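Local coordinates for protein aspartyl-tRNA synthetase 2 (Thermus thermophilus, PDB 1N9W) that attaches L-aspartate, first activated by ATP, to both tRNA(Asp) and tRNA(Asn), as a homodimeric class II aminoacyl-tRNA synthetase with relaxed tRNA specificity, at residues 59-64 against 80-85; 30-35 against 48-53; 269-274 against 313-318; 308-313 against 340-345. All coordinates share one frame; numbering follows the deposited sequence.

Contact 1: residues 59-64 against 80-85; sequences LRVRGL and KEVEVL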
loop_
_atom_site.group_PDB
_atom_site.type_symbol
_atom_site.label_atom_id
_atom_site.label_comp_id
_atom_site.label_asym_id
_atom_site.label_seq_id
_atom_site.Cartn_x
_atom_site.Cartn_y
_atom_site.Cartn_z
ATOM N N LEU B 59 11.628 18.139 -21.734
ATOM C CA LEU B 59 11.160 19.287 -22.502
ATOM C C LEU B 59 9.769 19.802 -22.173
ATOM O O LEU B 59 8.936 19.121 -21.571
ATOM C CB LEU B 59 11.130 18.932 -23.988
ATOM C CG LEU B 59 12.286 18.273 -24.712
ATOM C CD1 LEU B 59 11.818 17.973 -26.121
ATOM C CD2 LEU B 59 13.507 19.167 -24.718
ATOM N N ARG B 60 9.532 21.022 -22.620
ATOM C CA ARG B 60 8.233 21.640 -22.503
ATOM C C ARG B 60 7.960 22.077 -23.940
ATOM O O ARG B 60 8.838 22.657 -24.585
ATOM C CB ARG B 60 8.284 22.854 -21.578
ATOM C CG ARG B 60 7.030 23.690 -21.620
ATOM C CD ARG B 60 7.021 24.726 -20.516
ATOM N NE ARG B 60 6.142 25.818 -20.872
ATOM C CZ ARG B 60 6.444 26.763 -21.757
ATOM N NH1 ARG B 60 7.618 26.761 -22.372
ATOM N NH2 ARG B 60 5.549 27.700 -22.059
ATOM N N VAL B 61 6.777 21.752 -24.451
ATOM C CA VAL B 61 6.404 22.128 -25.809
ATOM C C VAL B 61 5.049 22.823 -25.863
ATOM O O VAL B 61 4.059 22.346 -25.297
ATOM C CB VAL B 61 6.323 20.912 -26.771
ATOM C CG1 VAL B 61 5.749 21.368 -28.126
ATOM C CG2 VAL B 61 7.707 20.273 -26.968
ATOM N N ARG B 62 5.019 23.956 -26.552
ATOM C CA ARG B 62 3.783 24.720 -26.733
ATOM C C ARG B 62 3.481 24.699 -28.228
ATOM O O ARG B 62 4.330 25.059 -29.043
ATOM C CB ARG B 62 3.972 26.160 -26.247
ATOM C CG ARG B 62 2.805 27.087 -26.578
ATOM C CD ARG B 62 2.971 28.461 -25.925
ATOM N NE ARG B 62 4.132 29.214 -26.434
ATOM C CZ ARG B 62 4.111 30.000 -27.508
ATOM N NH1 ARG B 62 2.991 30.151 -28.207
ATOM N NH2 ARG B 62 5.208 30.643 -27.872
ATOM N N GLY B 63 2.277 24.274 -28.591
ATOM C CA GLY B 63 1.939 24.221 -29.998
ATOM C C GLY B 63 0.521 23.839 -30.366
ATOM O O GLY B 63 -0.308 23.552 -29.500
ATOM N N LEU B 64 0.263 23.829 -31.673
ATOM C CA LEU B 64 -1.051 23.519 -32.238
ATOM C C LEU B 64 -1.273 22.036 -32.534
ATOM O O LEU B 64 -0.459 21.402 -33.210
ATOM C CB LEU B 64 -1.234 24.319 -33.536
ATOM C CG LEU B 64 -2.540 24.152 -34.311
ATOM C CD1 LEU B 64 -3.645 24.888 -33.563
ATOM C CD2 LEU B 64 -2.387 24.708 -35.732
ATOM N N LYS B 80 5.236 25.898 -31.419
ATOM C CA LYS B 80 5.359 27.336 -31.558
ATOM C C LYS B 80 6.564 27.678 -30.678
ATOM O O LYS B 80 7.250 28.691 -30.872
ATOM C CB LYS B 80 4.109 28.040 -31.007
ATOM C CG LYS B 80 2.790 27.381 -31.399
ATOM C CD LYS B 80 2.346 27.730 -32.809
ATOM C CE LYS B 80 1.817 29.154 -32.883
ATOM N NZ LYS B 80 1.335 29.473 -34.253
ATOM N N GLU B 81 6.828 26.810 -29.709
ATOM C CA GLU B 81 7.935 27.022 -28.785
ATOM C C GLU B 81 8.421 25.702 -28.191
ATOM O O GLU B 81 7.624 24.827 -27.870
ATOM C CB GLU B 81 7.478 27.982 -27.675
ATOM C CG GLU B 81 8.384 28.069 -26.453
ATOM C CD GLU B 81 7.922 29.148 -25.462
ATOM O OE1 GLU B 81 6.699 29.395 -25.363
ATOM O OE2 GLU B 81 8.784 29.724 -24.771
ATOM N N VAL B 82 9.734 25.561 -28.073
ATOM C CA VAL B 82 10.308 24.365 -27.491
ATOM C C VAL B 82 11.327 24.823 -26.446
ATOM O O VAL B 82 12.263 25.558 -26.761
ATOM C CB VAL B 82 10.980 23.469 -28.578
ATOM C CG1 VAL B 82 11.623 22.255 -27.942
ATOM C CG2 VAL B 82 9.931 23.016 -29.588
ATOM N N GLU B 83 11.102 24.424 -25.195
ATOM C CA GLU B 83 11.990 24.778 -24.083
ATOM C C GLU B 83 12.592 23.492 -23.515
ATOM O O GLU B 83 11.870 22.543 -23.213
ATOM C CB GLU B 83 11.213 25.515 -22.971
ATOM C CG GLU B 83 12.082 25.854 -21.742
ATOM C CD GLU B 83 11.330 26.531 -20.584
ATOM O OE1 GLU B 83 11.990 26.902 -19.588
ATOM O OE2 GLU B 83 10.098 26.696 -20.653
ATOM N N VAL B 84 13.914 23.465 -23.390
ATOM C CA VAL B 84 14.596 22.305 -22.841
ATOM C C VAL B 84 14.695 22.544 -21.343
ATOM O O VAL B 84 15.398 23.448 -20.906
ATOM C CB VAL B 84 16.014 22.155 -23.440
ATOM C CG1 VAL B 84 16.624 20.812 -23.048
ATOM C CG2 VAL B 84 15.942 22.281 -24.951
ATOM N N LEU B 85 13.963 21.752 -20.564
ATOM C CA LEU B 85 13.954 21.895 -19.110
ATOM C C LEU B 85 15.192 21.273 -18.471
ATOM O O LEU B 85 15.672 21.738 -17.439
ATOM C CB LEU B 85 12.695 21.228 -18.541
ATOM C CG LEU B 85 11.386 21.764 -19.126
ATOM C CD1 LEU B 85 10.209 20.908 -18.674
ATOM C CD2 LEU B 85 11.212 23.226 -18.680
#

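Contact 2: residues 30-35 against 48-53; sequences RIQFLL and GGLKLP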
loop_
_atom_site.group_PDB
_atom_site.type_symbol
_atom_site.label_atom_id
_atom_site.label_comp_id
_atom_site.label_asym_id
_atom_site.label_seq_id
_atom_site.Cartn_x
_atom_site.Cartn_y
_atom_site.Cartn_z
ATOM N N ARG B 30 15.287 22.750 -41.811
ATOM C CA ARG B 30 14.100 23.603 -41.794
ATOM C C ARG B 30 12.956 22.963 -41.027
ATOM O O ARG B 30 12.207 23.646 -40.335
ATOM C CB ARG B 30 13.632 23.921 -43.216
ATOM C CG ARG B 30 14.539 24.869 -43.985
ATOM C CD ARG B 30 13.849 25.387 -45.242
ATOM N NE ARG B 30 14.648 26.407 -45.914
ATOM C CZ ARG B 30 14.189 27.216 -46.867
ATOM N NH1 ARG B 30 12.925 27.128 -47.268
ATOM N NH2 ARG B 30 14.995 28.121 -47.415
ATOM N N ILE B 31 12.800 21.655 -41.172
ATOM C CA ILE B 31 11.762 20.952 -40.441
ATOM C C ILE B 31 12.466 19.894 -39.589
ATOM O O ILE B 31 13.434 19.266 -40.027
ATOM C CB ILE B 31 10.735 20.260 -41.372
ATOM C CG1 ILE B 31 11.427 19.194 -42.212
ATOM C CG2 ILE B 31 10.068 21.284 -42.279
ATOM C CD1 ILE B 31 10.488 18.091 -42.665
ATOM N N GLN B 32 11.991 19.722 -38.363
ATOM C CA GLN B 32 12.569 18.750 -37.453
ATOM C C GLN B 32 11.429 17.993 -36.803
ATOM O O GLN B 32 10.430 18.577 -36.384
ATOM C CB GLN B 32 13.437 19.462 -36.408
ATOM C CG GLN B 32 14.613 20.201 -37.041
ATOM C CD GLN B 32 15.260 21.238 -36.130
ATOM O OE1 GLN B 32 14.578 22.048 -35.498
ATOM N NE2 GLN B 32 16.588 21.234 -36.085
ATOM N N PHE B 33 11.572 16.680 -36.750
ATOM C CA PHE B 33 10.555 15.835 -36.170
ATOM C C PHE B 33 11.040 15.333 -34.824
ATOM O O PHE B 33 12.157 14.827 -34.700
ATOM C CB PHE B 33 10.261 14.656 -37.107
ATOM C CG PHE B 33 9.508 15.044 -38.348
ATOM C CD1 PHE B 33 8.126 15.214 -38.310
ATOM C CD2 PHE B 33 10.178 15.252 -39.555
ATOM C CE1 PHE B 33 7.416 15.578 -39.448
ATOM C CE2 PHE B 33 9.477 15.618 -40.704
ATOM C CZ PHE B 33 8.085 15.783 -40.652
ATOM N N LEU B 34 10.203 15.501 -33.808
ATOM C CA LEU B 34 10.539 15.053 -32.466
ATOM C C LEU B 34 9.435 14.137 -32.010
ATOM O O LEU B 34 8.292 14.243 -32.458
ATOM C CB LEU B 34 10.624 16.237 -31.504
ATOM C CG LEU B 34 11.542 17.391 -31.902
ATOM C CD1 LEU B 34 11.387 18.501 -30.884
ATOM C CD2 LEU B 34 12.985 16.916 -31.984
ATOM N N LEU B 35 9.777 13.219 -31.133
ATOM C CA LEU B 35 8.792 12.320 -30.587
ATOM C C LEU B 35 8.887 12.627 -29.100
ATOM O O LEU B 35 9.942 12.429 -28.504
ATOM C CB LEU B 35 9.186 10.873 -30.857
ATOM C CG LEU B 35 7.994 9.943 -30.765
ATOM C CD1 LEU B 35 7.152 10.084 -32.031
ATOM C CD2 LEU B 35 8.465 8.503 -30.582
ATOM N N GLY B 48 11.443 23.239 -36.277
ATOM C CA GLY B 48 12.435 23.465 -37.321
ATOM C C GLY B 48 13.421 24.557 -36.938
ATOM O O GLY B 48 13.116 25.405 -36.100
ATOM N N GLY B 49 14.612 24.523 -37.533
ATOM C CA GLY B 49 15.635 25.525 -37.268
ATOM C C GLY B 49 16.165 25.639 -35.845
ATOM O O GLY B 49 16.818 26.624 -35.505
ATOM N N LEU B 50 15.911 24.640 -35.010
ATOM C CA LEU B 50 16.386 24.702 -33.637
ATOM C C LEU B 50 17.671 23.919 -33.451
ATOM O O LEU B 50 18.031 23.091 -34.281
ATOM C CB LEU B 50 15.335 24.129 -32.686
ATOM C CG LEU B 50 13.928 24.723 -32.681
ATOM C CD1 LEU B 50 13.089 23.988 -31.649
ATOM C CD2 LEU B 50 13.982 26.215 -32.362
ATOM N N LYS B 51 18.371 24.197 -32.361
ATOM C CA LYS B 51 19.576 23.460 -32.035
ATOM C C LYS B 51 19.018 22.395 -31.097
ATOM O O LYS B 51 18.848 22.631 -29.902
ATOM C CB LYS B 51 20.573 24.365 -31.310
ATOM C CG LYS B 51 20.983 25.577 -32.133
ATOM C CD LYS B 51 22.056 26.387 -31.440
ATOM C CE LYS B 51 22.504 27.548 -32.303
ATOM N NZ LYS B 51 23.683 28.220 -31.692
ATOM N N LEU B 52 18.707 21.234 -31.659
ATOM C CA LEU B 52 18.113 20.144 -30.897
ATOM C C LEU B 52 18.999 19.531 -29.814
ATOM O O LEU B 52 20.197 19.318 -30.016
ATOM C CB LEU B 52 17.640 19.047 -31.862
ATOM C CG LEU B 52 16.540 19.462 -32.852
ATOM C CD1 LEU B 52 16.262 18.325 -33.831
ATOM C CD2 LEU B 52 15.265 19.841 -32.081
ATOM N N PRO B 53 18.412 19.253 -28.637
ATOM C CA PRO B 53 19.142 18.653 -27.517
ATOM C C PRO B 53 19.176 17.143 -27.744
ATOM O O PRO B 53 18.531 16.654 -28.673
ATOM C CB PRO B 53 18.289 19.041 -26.315
ATOM C CG PRO B 53 16.898 18.930 -26.870
ATOM C CD PRO B 53 17.020 19.559 -28.256
#

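Contact 3: residues 269-274 against 313-318; sequences RLTHAE and FVTRYP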
loop_
_atom_site.group_PDB
_atom_site.type_symbol
_atom_site.label_atom_id
_atom_site.label_comp_id
_atom_site.label_asym_id
_atom_site.label_seq_id
_atom_site.Cartn_x
_atom_site.Cartn_y
_atom_site.Cartn_z
ATOM N N ARG B 269 -11.231 -27.108 -9.181
ATOM C CA ARG B 269 -10.578 -27.598 -7.970
ATOM C C ARG B 269 -9.980 -28.975 -8.276
ATOM O O ARG B 269 -10.563 -29.754 -9.030
ATOM C CB ARG B 269 -11.597 -27.729 -6.829
ATOM C CG ARG B 269 -12.449 -26.483 -6.534
ATOM C CD ARG B 269 -11.715 -25.448 -5.684
ATOM N NE ARG B 269 -12.621 -24.509 -5.015
ATOM C CZ ARG B 269 -13.254 -23.497 -5.609
ATOM N NH1 ARG B 269 -13.094 -23.266 -6.905
ATOM N NH2 ARG B 269 -14.048 -22.702 -4.900
ATOM N N LEU B 270 -8.827 -29.283 -7.697
ATOM C CA LEU B 270 -8.200 -30.571 -7.952
ATOM C C LEU B 270 -7.292 -30.987 -6.808
ATOM O O LEU B 270 -6.307 -30.313 -6.500
ATOM C CB LEU B 270 -7.398 -30.511 -9.252
ATOM C CG LEU B 270 -7.034 -31.853 -9.893
ATOM C CD1 LEU B 270 -8.307 -32.594 -10.264
ATOM C CD2 LEU B 270 -6.185 -31.618 -11.130
ATOM N N THR B 271 -7.626 -32.111 -6.185
ATOM C CA THR B 271 -6.853 -32.627 -5.065
ATOM C C THR B 271 -5.410 -32.928 -5.451
ATOM O O THR B 271 -5.135 -33.404 -6.552
ATOM C CB THR B 271 -7.481 -33.914 -4.518
ATOM O OG1 THR B 271 -8.854 -33.673 -4.198
ATOM C CG2 THR B 271 -6.745 -34.367 -3.266
ATOM N N HIS B 272 -4.493 -32.650 -4.532
ATOM C CA HIS B 272 -3.076 -32.902 -4.758
ATOM C C HIS B 272 -2.855 -34.379 -5.056
ATOM O O HIS B 272 -1.823 -34.766 -5.599
ATOM C CB HIS B 272 -2.271 -32.471 -3.527
ATOM C CG HIS B 272 -0.845 -32.928 -3.537
ATOM N ND1 HIS B 272 -0.462 -34.179 -3.101
ATOM C CD2 HIS B 272 0.291 -32.301 -3.921
ATOM C CE1 HIS B 272 0.848 -34.301 -3.214
ATOM N NE2 HIS B 272 1.330 -33.175 -3.709
ATOM N N ALA B 273 -3.834 -35.204 -4.697
ATOM C CA ALA B 273 -3.747 -36.639 -4.941
ATOM C C ALA B 273 -4.248 -36.947 -6.352
ATOM O O ALA B 273 -3.657 -37.750 -7.069
ATOM C CB ALA B 273 -4.572 -37.399 -3.906
ATOM N N GLU B 274 -5.339 -36.299 -6.743
ATOM C CA GLU B 274 -5.916 -36.500 -8.062
ATOM C C GLU B 274 -5.018 -35.898 -9.131
ATOM O O GLU B 274 -4.953 -36.396 -10.254
ATOM C CB GLU B 274 -7.293 -35.847 -8.132
ATOM C CG GLU B 274 -8.208 -36.257 -7.001
ATOM C CD GLU B 274 -9.434 -35.377 -6.898
ATOM O OE1 GLU B 274 -10.262 -35.619 -5.993
ATOM O OE2 GLU B 274 -9.571 -34.441 -7.719
ATOM N N PHE B 313 -6.998 -24.605 -9.018
ATOM C CA PHE B 313 -6.800 -24.740 -7.585
ATOM C C PHE B 313 -6.370 -26.161 -7.241
ATOM O O PHE B 313 -7.041 -27.127 -7.605
ATOM C CB PHE B 313 -8.093 -24.410 -6.829
ATOM C CG PHE B 313 -8.219 -22.965 -6.421
ATOM C CD1 PHE B 313 -7.236 -22.358 -5.640
ATOM C CD2 PHE B 313 -9.344 -22.223 -6.781
ATOM C CE1 PHE B 313 -7.371 -21.037 -5.221
ATOM C CE2 PHE B 313 -9.490 -20.901 -6.368
ATOM C CZ PHE B 313 -8.502 -20.306 -5.586
ATOM N N VAL B 314 -5.237 -26.284 -6.554
ATOM C CA VAL B 314 -4.726 -27.583 -6.125
ATOM C C VAL B 314 -5.023 -27.662 -4.628
ATOM O O VAL B 314 -4.390 -26.978 -3.825
ATOM C CB VAL B 314 -3.202 -27.703 -6.347
ATOM C CG1 VAL B 314 -2.724 -29.090 -5.952
ATOM C CG2 VAL B 314 -2.868 -27.435 -7.801
ATOM N N THR B 315 -5.985 -28.506 -4.265
ATOM C CA THR B 315 -6.408 -28.653 -2.878
ATOM C C THR B 315 -5.913 -29.903 -2.161
ATOM O O THR B 315 -5.386 -30.824 -2.780
ATOM C CB THR B 315 -7.934 -28.651 -2.780
ATOM O OG1 THR B 315 -8.447 -29.739 -3.552
ATOM C CG2 THR B 315 -8.505 -27.343 -3.315
ATOM N N ARG B 316 -6.113 -29.916 -0.844
ATOM C CA ARG B 316 -5.731 -31.025 0.033
ATOM C C ARG B 316 -4.303 -31.530 -0.146
ATOM O O ARG B 316 -4.070 -32.524 -0.828
ATOM C CB ARG B 316 -6.704 -32.196 -0.142
ATOM C CG ARG B 316 -8.132 -31.914 0.309
ATOM C CD ARG B 316 -8.218 -31.634 1.804
ATOM N NE ARG B 316 -9.590 -31.381 2.235
ATOM C CZ ARG B 316 -10.570 -32.279 2.176
ATOM N NH1 ARG B 316 -10.333 -33.497 1.706
ATOM N NH2 ARG B 316 -11.792 -31.956 2.583
ATOM N N TYR B 317 -3.352 -30.849 0.484
ATOM C CA TYR B 317 -1.950 -31.247 0.415
ATOM C C TYR B 317 -1.609 -32.133 1.611
ATOM O O TYR B 317 -2.239 -32.030 2.664
ATOM C CB TYR B 317 -1.038 -30.018 0.428
ATOM C CG TYR B 317 -0.857 -29.340 -0.912
ATOM C CD1 TYR B 317 -1.923 -28.711 -1.556
ATOM C CD2 TYR B 317 0.391 -29.322 -1.535
ATOM C CE1 TYR B 317 -1.749 -28.081 -2.787
ATOM C CE2 TYR B 317 0.575 -28.697 -2.764
ATOM C CZ TYR B 317 -0.498 -28.080 -3.385
ATOM O OH TYR B 317 -0.324 -27.467 -4.602
ATOM N N PRO B 318 -0.613 -33.026 1.459
ATOM C CA PRO B 318 -0.191 -33.928 2.541
ATOM C C PRO B 318 0.349 -33.137 3.733
ATOM O O PRO B 318 1.122 -32.198 3.558
ATOM C CB PRO B 318 0.898 -34.770 1.880
ATOM C CG PRO B 318 0.454 -34.828 0.457
ATOM C CD PRO B 318 0.041 -33.399 0.191
#

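Contact 4: residues 308-313 against 340-345; sequences GSDWLF and LFRGLE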
loop_
_atom_site.group_PDB
_atom_site.type_symbol
_atom_site.label_atom_id
_atom_site.label_comp_id
_atom_site.label_asym_id
_atom_site.label_seq_id
_atom_site.Cartn_x
_atom_site.Cartn_y
_atom_site.Cartn_z
ATOM N N GLY B 308 -10.776 -25.151 -20.173
ATOM C CA GLY B 308 -10.522 -23.887 -20.844
ATOM C C GLY B 308 -10.309 -22.784 -19.820
ATOM O O GLY B 308 -10.747 -21.650 -19.999
ATOM N N SER B 309 -9.619 -23.131 -18.740
ATOM C CA SER B 309 -9.349 -22.205 -17.652
ATOM C C SER B 309 -7.858 -21.960 -17.465
ATOM O O SER B 309 -7.052 -22.895 -17.473
ATOM C CB SER B 309 -9.953 -22.763 -16.360
ATOM O OG SER B 309 -9.604 -21.986 -15.235
ATOM N N ASP B 310 -7.495 -20.693 -17.300
ATOM C CA ASP B 310 -6.099 -20.309 -17.098
ATOM C C ASP B 310 -5.720 -20.522 -15.640
ATOM O O ASP B 310 -4.543 -20.464 -15.277
ATOM C CB ASP B 310 -5.913 -18.838 -17.476
ATOM C CG ASP B 310 -6.041 -18.601 -18.962
ATOM O OD1 ASP B 310 -5.074 -18.904 -19.691
ATOM O OD2 ASP B 310 -7.104 -18.116 -19.405
ATOM N N TRP B 311 -6.729 -20.786 -14.815
ATOM C CA TRP B 311 -6.529 -20.981 -13.383
ATOM C C TRP B 311 -6.827 -22.405 -12.916
ATOM O O TRP B 311 -7.675 -23.096 -13.485
ATOM C CB TRP B 311 -7.420 -20.015 -12.604
ATOM C CG TRP B 311 -7.554 -18.666 -13.242
ATOM C CD1 TRP B 311 -8.336 -18.340 -14.311
ATOM C CD2 TRP B 311 -6.879 -17.462 -12.855
ATOM N NE1 TRP B 311 -8.193 -17.008 -14.615
ATOM C CE2 TRP B 311 -7.307 -16.448 -13.739
ATOM C CE3 TRP B 311 -5.956 -17.149 -11.848
ATOM C CZ2 TRP B 311 -6.841 -15.130 -13.643
ATOM C CZ3 TRP B 311 -5.497 -15.842 -11.754
ATOM C CH2 TRP B 311 -5.940 -14.849 -12.649
ATOM N N LEU B 312 -6.139 -22.824 -11.861
ATOM C CA LEU B 312 -6.329 -24.156 -11.308
ATOM C C LEU B 312 -6.005 -24.238 -9.820
ATOM O O LEU B 312 -4.879 -23.972 -9.404
ATOM C CB LEU B 312 -5.460 -25.167 -12.062
ATOM C CG LEU B 312 -5.422 -26.595 -11.507
ATOM C CD1 LEU B 312 -6.796 -27.247 -11.624
ATOM C CD2 LEU B 312 -4.379 -27.402 -12.270
ATOM N N PHE B 313 -6.998 -24.605 -9.018
ATOM C CA PHE B 313 -6.800 -24.740 -7.585
ATOM C C PHE B 313 -6.370 -26.161 -7.241
ATOM O O PHE B 313 -7.041 -27.127 -7.605
ATOM C CB PHE B 313 -8.093 -24.410 -6.829
ATOM C CG PHE B 313 -8.219 -22.965 -6.421
ATOM C CD1 PHE B 313 -7.236 -22.358 -5.640
ATOM C CD2 PHE B 313 -9.344 -22.223 -6.781
ATOM C CE1 PHE B 313 -7.371 -21.037 -5.221
ATOM C CE2 PHE B 313 -9.490 -20.901 -6.368
ATOM C CZ PHE B 313 -8.502 -20.306 -5.586
ATOM N N LEU B 340 -2.807 -22.041 -9.252
ATOM C CA LEU B 340 -1.928 -22.082 -10.406
ATOM C C LEU B 340 -2.496 -21.187 -11.480
ATOM O O LEU B 340 -3.646 -21.345 -11.888
ATOM C CB LEU B 340 -1.809 -23.504 -10.952
ATOM C CG LEU B 340 -1.100 -24.514 -10.057
ATOM C CD1 LEU B 340 -1.026 -25.850 -10.787
ATOM C CD2 LEU B 340 0.294 -24.010 -9.717
ATOM N N PHE B 341 -1.693 -20.232 -11.925
ATOM C CA PHE B 341 -2.124 -19.313 -12.962
ATOM C C PHE B 341 -1.250 -19.527 -14.183
ATOM O O PHE B 341 -0.053 -19.251 -14.160
ATOM C CB PHE B 341 -2.012 -17.869 -12.469
ATOM C CG PHE B 341 -2.377 -16.842 -13.501
ATOM C CD1 PHE B 341 -3.570 -16.941 -14.216
ATOM C CD2 PHE B 341 -1.538 -15.761 -13.742
ATOM C CE1 PHE B 341 -3.921 -15.971 -15.148
ATOM C CE2 PHE B 341 -1.882 -14.789 -14.670
ATOM C CZ PHE B 341 -3.075 -14.893 -15.379
ATOM N N ARG B 342 -1.856 -20.034 -15.248
ATOM C CA ARG B 342 -1.123 -20.299 -16.482
ATOM C C ARG B 342 0.156 -21.100 -16.234
ATOM O O ARG B 342 1.183 -20.851 -16.862
ATOM C CB ARG B 342 -0.802 -18.976 -17.195
ATOM C CG ARG B 342 -2.006 -18.378 -17.909
ATOM C CD ARG B 342 -1.736 -17.019 -18.548
ATOM N NE ARG B 342 -2.907 -16.596 -19.320
ATOM C CZ ARG B 342 -3.080 -15.387 -19.849
ATOM N NH1 ARG B 342 -2.153 -14.443 -19.698
ATOM N NH2 ARG B 342 -4.191 -15.124 -20.529
ATOM N N GLY B 343 0.090 -22.052 -15.306
ATOM C CA GLY B 343 1.244 -22.892 -15.024
ATOM C C GLY B 343 2.144 -22.468 -13.881
ATOM O O GLY B 343 3.022 -23.226 -13.464
ATOM N N LEU B 344 1.935 -21.263 -13.370
ATOM C CA LEU B 344 2.764 -20.771 -12.278
ATOM C C LEU B 344 1.972 -20.624 -10.983
ATOM O O LEU B 344 0.807 -20.222 -10.991
ATOM C CB LEU B 344 3.384 -19.428 -12.664
ATOM C CG LEU B 344 4.423 -18.855 -11.705
ATOM C CD1 LEU B 344 5.586 -19.837 -11.567
ATOM C CD2 LEU B 344 4.909 -17.511 -12.225
ATOM N N GLU B 345 2.608 -20.965 -9.869
ATOM C CA GLU B 345 1.960 -20.849 -8.574
ATOM C C GLU B 345 1.995 -19.382 -8.151
ATOM O O GLU B 345 3.062 -18.823 -7.908
ATOM C CB GLU B 345 2.681 -21.722 -7.536
ATOM C CG GLU B 345 2.139 -21.582 -6.121
ATOM C CD GLU B 345 3.026 -20.724 -5.232
ATOM O OE1 GLU B 345 4.119 -21.199 -4.848
ATOM O OE2 GLU B 345 2.640 -19.572 -4.926
#

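Contact 1: residues 59-64 against 80-85
Two antiparallel strands of the N-terminal OB-fold meet here, Arg-60 and Arg-62 facing Glu-83 and Glu-81. Both pairs are hydrogen-bonded through the backbone, with Arg-60 N to Glu-83 O at 2.9 Å. At the far end a classic beta bulge sets Lys-80 and Glu-81 together opposite Arg-62, whose O accepts from both of their N atoms. On the face carrying Arg-60, Arg-62, Glu-81 and Glu-83, these four side chains form a salt-bridge network. The bend at chi3 (65°) turns NE of Arg-62 toward Glu-81, and the guanidinium takes OE1 side-on, NE at 2.8 Å and NH2 at 3.2 Å. Arg-60 NH1 lies 3.0 Å from Glu-83 OE2, while its NE pairs with Glu-17. An alanine in place of Arg-62 would probably cost Glu-81 OE1 both guanidinium bonds and uncover Lys-80 CB. On the other face Leu-59 CD2 packs 3.9 Å from Val-84 CG1. Apolar residues on one face and charged ones on the other suit a strand pair of an OB-fold barrel.

Contact 2: residues 30-35 against 48-53
Gln-32, Leu-52 and Gly-48 carry most of this contact, between a strand and the irregular loop 48-53. The Gln-32 side chain reaches into the loop and is bound at both ends of its amide by one residue: Leu-50 N donates to OE1 at 3.0 Å, and NE2 donates to Leu-50 O, also at 3.0 Å. The second bond is nearly straight (174°) and lies in the amide plane, whereas Leu-50 N comes to OE1 from 27° off that plane. NE2 also donates to Asp-27 OD1, which, with the two bonds to Leu-50, fixes which way round the amide sits. Leu-52 meets Gln-32 tip to tip, its CG 3.7 Å from NE2, and its CD2 continues to Leu-34 CD2 at 3.7 Å. Gly-48 passes close to the strand start: its CA is 3.0 Å from Arg-30 O in a CA-H...O contact, and a side chain at this position would clash with that oxygen. Arg-26 and Gln-44, both sites of interaction with tRNA, lie about 7 Å by side chain from Gln-32 and Leu-34 respectively. A glutamine amide here copies a backbone peptide, tying a connecting loop to a strand of the OB-fold, the anticodon-binding domain of this type of synthetase.

Contact 3: residues 269-274 against 313-318
Strands 269-271 and 313-315 run parallel, their axes 4.4 Å apart at closest and turned by 35°, at one edge of the mixed sheet of the class II synthetase catalytic domain. Their backbones are joined by Thr-315 N to Leu-270 O at 2.9 Å, His-272 N to Thr-315 O at 2.7 Å, and a weaker bond from Leu-270 N to Phe-313 O. The His-272 bond comes just where the first strand gives way to helix 272-283. On one face Arg-269 lies alongside Phe-313, CD 3.9 Å from CB, while its guanidinium goes on to Glu-228 and Glu-235 of helix 227-248. Beyond it Thr-271 CG2 rests on Arg-316 CB. His-272 buries the most surface: with CG anti to the backbone N (chi1 169°), its ring carries Pro-318 over one face and meets the Tyr-317 ring, which also contacts Arg-322, obliquely with its CD2 atom. An alanine at His-272 would probably leave Pro-318 CD and the Tyr-317 ring without the imidazole they both touch, opening a gap beside the helix start. The two aromatic planes are 40° apart, with His-272 CD2 over a face of Tyr-317, 3.8 Å from CE2. From the Pro-318 side, CD makes a CH-pi contact over the imidazole, 3.7 Å from its centroid.

Contact 4: residues 308-313 against 340-345
Trp-311 and Phe-341 point the same way from neighbouring antiparallel strands and form an offset stack, the six-membered indole ring and the phenyl ring 4.1 Å apart by centroid with planes at 24°. Phe-341 CD1 sits over the indole face toward its rim, 3.3 Å from Trp-311 CZ3. With CG anti to its backbone N (chi1 177°), the Phe-341 side chain lies alongside that of Trp-311. On the opposite face Leu-312 and Leu-340 run side by side, Leu-312 CD2 to Leu-340 CD1 4.0 Å, over a hydrogen-bonded backbone pair. Next along, Asp-310 and Arg-342 also point together: Arg-342 NE forms a salt bridge with Asp-310 OD1 at 3.2 Å, in the guanidinium plane but well above the carboxylate plane. Asp-310 OD2 accepts from Ser-262 N, and Arg-342 NH1 and NH2 donate to Lys-400 O and Thr-259 O. Arg-342 and Gly-343 are central in a type I' turn from Phe-341 to Leu-344, leading into strand 344-351 with Glu-345, a predicted ATP-binding residue. Helix 394-402 packs on Phe-341, helix 227-248 touches Trp-311, and helix 293-306 covers the two leucines.

How the contacts relate
The four contacts fall into two pairs in separate domains. Contacts 1 and 2, with centres 11 Å apart, belong to the OB-fold sheet and touch where Leu-50 and Pro-53 of the loop pack on Val-82, Val-84 and Leu-59; contact 2 closes before contact 1 opens. Contacts 3 and 4, with centres 13 Å apart, follow later in the chain, in the catalytic domain. Their segments alternate along the chain and share Phe-313, so strand 311-315 is paired with 269-271 on one side and 336-341 on the other. Between the pairs the centres are 49 to 63 Å apart, on opposite sides of the chain's centre, as suits tRNA recognition and aminoacylation housed in distinct domains.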